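PDB 1HG4: ultraspiracle from Drosophila melanogaster, which probably regulates transcription as a nuclear hormone receptor, its ligand-binding domain here locked in an inactive conformation around a bound phospholipid. Local coordinates for residues Phe9-Ala21 against Arg175-Tyr187. Sequence-based numbering, arbitrary orientation.
Sequences FSIERIIEAEQRA and RRELSCLKAIILY
Glu18 sets CG anti to its own carbonyl carbon and runs extended from there, while Arg175, with CG anti to the backbone N (chi1 -176°), bends at chi2 and brings its guanidinium to the carboxylate from above the plane of the latter. Glu18 OE1 takes two salt bridges, from Arg175 NH2 at 2.5 Å and from Lys182 NZ at 2.9 Å. The two donors arrive from opposite faces of the carboxylate, whose plane stands 81° from the guanidinium. Ile15 CD1 lies over one face of the Arg175 guanidinium, 3.7 Å above its plane, though it also sits too close to Ser179 OG, so its exact place is doubtful. Replacing Glu18 with an alanine would probably leave Arg175 and Lys182, two buried or half-buried cations, without their shared counter-charge and free to swing apart.

Toward the start of helix 11-24 the contact turns apolar. Ile11 lays CG2 against the aliphatic part of Arg176 and puts CG1 3.9 Å from Cys180 SG; Ile14 CD1 reaches the methyl of Ala183. Just ahead of the helix, Phe9 turns its ring edge to Tyr187, CZ lying 3.8 Å from Tyr187 CE2, and the Tyr187 hydroxyl is hydrogen-bonded to Pro71 O. Lys182 also touches Leu92 of helix 78-100. The axes of 11-21 and 175-186 cross at 83°, and such packing of near-perpendicular helices characterises the three-layered, mainly helical sandwich of nuclear receptor ligand-binding domains.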
# COMPACT_ATOMS: atom_id res chain seq x y z
N PHE A 9 12.58 -12.91 6.17
CA PHE A 9 12.67 -11.43 6.26
C PHE A 9 12.96 -11.00 7.71
O PHE A 9 12.07 -10.54 8.43
CB PHE A 9 11.35 -10.80 5.77
CG PHE A 9 11.53 -9.46 5.12
CD1 PHE A 9 12.36 -8.50 5.69
CD2 PHE A 9 10.91 -9.18 3.91
CE1 PHE A 9 12.56 -7.28 5.06
CE2 PHE A 9 11.10 -7.97 3.28
CZ PHE A 9 11.94 -7.01 3.85
N SER A 10 14.22 -11.15 8.10
CA SER A 10 14.67 -10.84 9.44
C SER A 10 15.98 -10.06 9.41
O SER A 10 16.69 -10.07 8.40
CB SER A 10 14.90 -12.13 10.20
OG SER A 10 15.95 -12.88 9.58
N ILE A 11 16.31 -9.41 10.53
CA ILE A 11 17.56 -8.66 10.61
C ILE A 11 18.73 -9.59 10.29
O ILE A 11 19.73 -9.18 9.69
CB ILE A 11 17.78 -8.10 12.02
CG1 ILE A 11 16.64 -7.17 12.40
CG2 ILE A 11 19.09 -7.36 12.09
CD1 ILE A 11 16.75 -6.65 13.82
N GLU A 12 18.61 -10.86 10.69
CA GLU A 12 19.65 -11.85 10.45
C GLU A 12 19.83 -12.11 8.96
O GLU A 12 20.96 -12.30 8.50
CB GLU A 12 19.33 -13.17 11.16
CG GLU A 12 18.97 -13.04 12.64
CD GLU A 12 17.50 -12.72 12.87
OE1 GLU A 12 16.65 -13.63 12.72
OE2 GLU A 12 17.18 -11.55 13.19
N ARG A 13 18.73 -12.10 8.22
CA ARG A 13 18.79 -12.36 6.78
C ARG A 13 19.37 -11.15 6.07
O ARG A 13 20.05 -11.27 5.05
CB ARG A 13 17.39 -12.66 6.23
CG ARG A 13 17.37 -13.79 5.20
CD ARG A 13 18.03 -15.04 5.76
NE ARG A 13 17.18 -16.23 5.66
CZ ARG A 13 17.52 -17.42 6.15
NH1 ARG A 13 18.69 -17.57 6.78
NH2 ARG A 13 16.71 -18.47 6.02
N ILE A 14 19.10 -9.98 6.63
CA ILE A 14 19.62 -8.76 6.05
C ILE A 14 21.11 -8.64 6.34
O ILE A 14 21.88 -8.16 5.52
CB ILE A 14 18.89 -7.54 6.61
CG1 ILE A 14 17.41 -7.62 6.22
CG2 ILE A 14 19.53 -6.28 6.08
CD1 ILE A 14 16.57 -6.52 6.80
N ILE A 15 21.52 -9.10 7.52
CA ILE A 15 22.91 -9.07 7.91
C ILE A 15 23.71 -9.99 7.00
O ILE A 15 24.78 -9.63 6.51
CB ILE A 15 23.09 -9.51 9.40
CG1 ILE A 15 22.88 -8.31 10.33
CG2 ILE A 15 24.49 -10.08 9.63
CD1 ILE A 15 23.95 -7.24 10.18
N GLU A 16 23.17 -11.17 6.76
CA GLU A 16 23.84 -12.14 5.92
C GLU A 16 24.13 -11.60 4.52
O GLU A 16 25.18 -11.88 3.94
CB GLU A 16 23.01 -13.42 5.82
CG GLU A 16 23.83 -14.62 5.37
CD GLU A 16 23.07 -15.92 5.50
OE1 GLU A 16 22.15 -16.16 4.69
OE2 GLU A 16 23.41 -16.70 6.43
N ALA A 17 23.20 -10.84 3.97
CA ALA A 17 23.37 -10.26 2.65
C ALA A 17 24.56 -9.30 2.63
O ALA A 17 25.41 -9.37 1.74
CB ALA A 17 22.10 -9.52 2.24
N GLU A 18 24.61 -8.40 3.61
CA GLU A 18 25.69 -7.43 3.68
C GLU A 18 27.03 -8.12 3.79
O GLU A 18 27.93 -7.87 2.99
CB GLU A 18 25.52 -6.53 4.90
CG GLU A 18 24.38 -5.53 4.81
CD GLU A 18 24.20 -4.77 6.11
OE1 GLU A 18 25.19 -4.21 6.63
OE2 GLU A 18 23.06 -4.72 6.62
N GLN A 19 27.15 -8.98 4.79
CA GLN A 19 28.39 -9.70 5.04
C GLN A 19 28.88 -10.53 3.87
O GLN A 19 30.05 -10.45 3.51
CB GLN A 19 28.23 -10.58 6.28
CG GLN A 19 28.27 -9.79 7.57
CD GLN A 19 27.90 -10.61 8.79
OE1 GLN A 19 28.16 -10.20 9.92
NE2 GLN A 19 27.26 -11.76 8.57
N ARG A 20 28.01 -11.33 3.28
CA ARG A 20 28.42 -12.15 2.15
C ARG A 20 28.81 -11.29 0.95
O ARG A 20 29.77 -11.59 0.26
CB ARG A 20 27.30 -13.11 1.76
CG ARG A 20 26.90 -14.08 2.88
CD ARG A 20 25.96 -15.15 2.34
NE ARG A 20 26.65 -16.06 1.44
CZ ARG A 20 26.09 -16.66 0.40
NH1 ARG A 20 24.80 -16.45 0.12
NH2 ARG A 20 26.81 -17.46 -0.37
N ALA A 21 28.07 -10.22 0.69
CA ALA A 21 28.39 -9.36 -0.44
C ALA A 21 29.77 -8.72 -0.24
O ALA A 21 30.48 -8.45 -1.20
CB ALA A 21 27.33 -8.27 -0.58
N ARG A 175 25.50 -2.86 15.05
CA ARG A 175 25.52 -3.39 13.70
C ARG A 175 24.14 -3.78 13.18
O ARG A 175 23.86 -3.65 11.98
CB ARG A 175 26.46 -4.60 13.61
CG ARG A 175 26.60 -5.16 12.20
CD ARG A 175 27.36 -4.19 11.30
NE ARG A 175 27.04 -4.38 9.89
CZ ARG A 175 27.18 -5.52 9.23
NH1 ARG A 175 27.64 -6.60 9.85
NH2 ARG A 175 26.86 -5.60 7.95
N ARG A 176 23.27 -4.25 14.07
CA ARG A 176 21.94 -4.64 13.68
C ARG A 176 21.11 -3.42 13.32
O ARG A 176 20.36 -3.43 12.35
CB ARG A 176 21.25 -5.43 14.79
CG ARG A 176 21.21 -6.95 14.55
CD ARG A 176 22.32 -7.71 15.25
NE ARG A 176 22.88 -8.76 14.41
CZ ARG A 176 23.93 -9.52 14.74
NH1 ARG A 176 24.54 -9.34 15.91
NH2 ARG A 176 24.40 -10.41 13.88
N GLU A 177 21.23 -2.36 14.09
CA GLU A 177 20.48 -1.14 13.79
C GLU A 177 20.94 -0.47 12.50
O GLU A 177 20.12 0.11 11.78
CB GLU A 177 20.57 -0.17 14.97
CG GLU A 177 20.17 -0.84 16.26
CD GLU A 177 20.24 0.07 17.46
OE1 GLU A 177 21.28 0.71 17.66
OE2 GLU A 177 19.24 0.12 18.20
N LEU A 178 22.24 -0.56 12.17
CA LEU A 178 22.74 0.05 10.93
C LEU A 178 22.21 -0.72 9.71
O LEU A 178 21.86 -0.13 8.69
CB LEU A 178 24.27 0.08 10.90
CG LEU A 178 24.83 0.71 9.62
CD1 LEU A 178 24.70 2.25 9.69
CD2 LEU A 178 26.28 0.28 9.42
N SER A 179 22.18 -2.05 9.83
CA SER A 179 21.65 -2.87 8.75
C SER A 179 20.20 -2.48 8.47
O SER A 179 19.80 -2.40 7.32
CB SER A 179 21.71 -4.34 9.12
OG SER A 179 23.04 -4.77 9.16
N CYS A 180 19.43 -2.24 9.53
CA CYS A 180 18.03 -1.85 9.38
C CYS A 180 17.91 -0.49 8.69
O CYS A 180 17.11 -0.32 7.76
CB CYS A 180 17.32 -1.80 10.75
SG CYS A 180 16.92 -3.43 11.47
N LEU A 181 18.71 0.48 9.13
CA LEU A 181 18.66 1.80 8.51
C LEU A 181 18.99 1.73 7.01
O LEU A 181 18.35 2.38 6.18
CB LEU A 181 19.62 2.76 9.21
CG LEU A 181 19.23 3.15 10.65
CD1 LEU A 181 20.27 4.13 11.21
CD2 LEU A 181 17.84 3.81 10.65
N LYS A 182 19.98 0.91 6.66
CA LYS A 182 20.38 0.79 5.27
C LYS A 182 19.29 0.14 4.43
O LYS A 182 19.09 0.50 3.26
CB LYS A 182 21.69 0.01 5.18
CG LYS A 182 22.84 0.73 5.86
CD LYS A 182 24.20 0.21 5.40
CE LYS A 182 24.44 -1.21 5.86
NZ LYS A 182 25.79 -1.69 5.44
N ALA A 183 18.57 -0.81 5.01
CA ALA A 183 17.51 -1.45 4.27
C ALA A 183 16.37 -0.43 4.08
O ALA A 183 15.80 -0.32 2.98
CB ALA A 183 17.01 -2.71 5.02
N ILE A 184 16.04 0.32 5.13
CA ILE A 184 14.97 1.32 5.02
C ILE A 184 15.29 2.21 3.82
O ILE A 184 14.39 2.58 3.05
CB ILE A 184 14.86 2.19 6.33
CG1 ILE A 184 14.28 1.35 7.46
CG2 ILE A 184 13.99 3.43 6.12
CD1 ILE A 184 14.61 1.88 8.80
N ILE A 185 16.57 2.53 3.65
CA ILE A 185 17.03 3.37 2.55
C ILE A 185 16.81 2.69 1.22
O ILE A 185 16.23 3.28 0.30
CB ILE A 185 18.53 3.71 2.71
CG1 ILE A 185 18.73 4.59 3.94
CG2 ILE A 185 19.05 4.43 1.47
CD1 ILE A 185 20.19 4.81 4.30
N LEU A 186 17.29 1.46 1.09
CA LEU A 186 17.13 0.70 -0.15
C LEU A 186 15.68 0.61 -0.59
O LEU A 186 15.35 0.96 -1.72
CB LEU A 186 17.68 -0.73 0.02
CG LEU A 186 17.60 -1.62 -1.22
CD1 LEU A 186 18.47 -1.04 -2.33
CD2 LEU A 186 18.05 -3.03 -0.88
N TYR A 187 14.81 0.15 0.30
CA TYR A 187 13.37 -0.01 0.01
C TYR A 187 12.63 1.34 -0.01
O TYR A 187 11.80 1.62 0.86
CB TYR A 187 12.72 -0.92 1.06
CG TYR A 187 13.25 -2.34 1.09
CD1 TYR A 187 13.35 -3.09 -0.08
CD2 TYR A 187 13.62 -2.95 2.28
CE1 TYR A 187 13.81 -4.41 -0.05
CE2 TYR A 187 14.08 -4.26 2.32
CZ TYR A 187 14.16 -4.98 1.14
OH TYR A 187 14.60 -6.29 1.14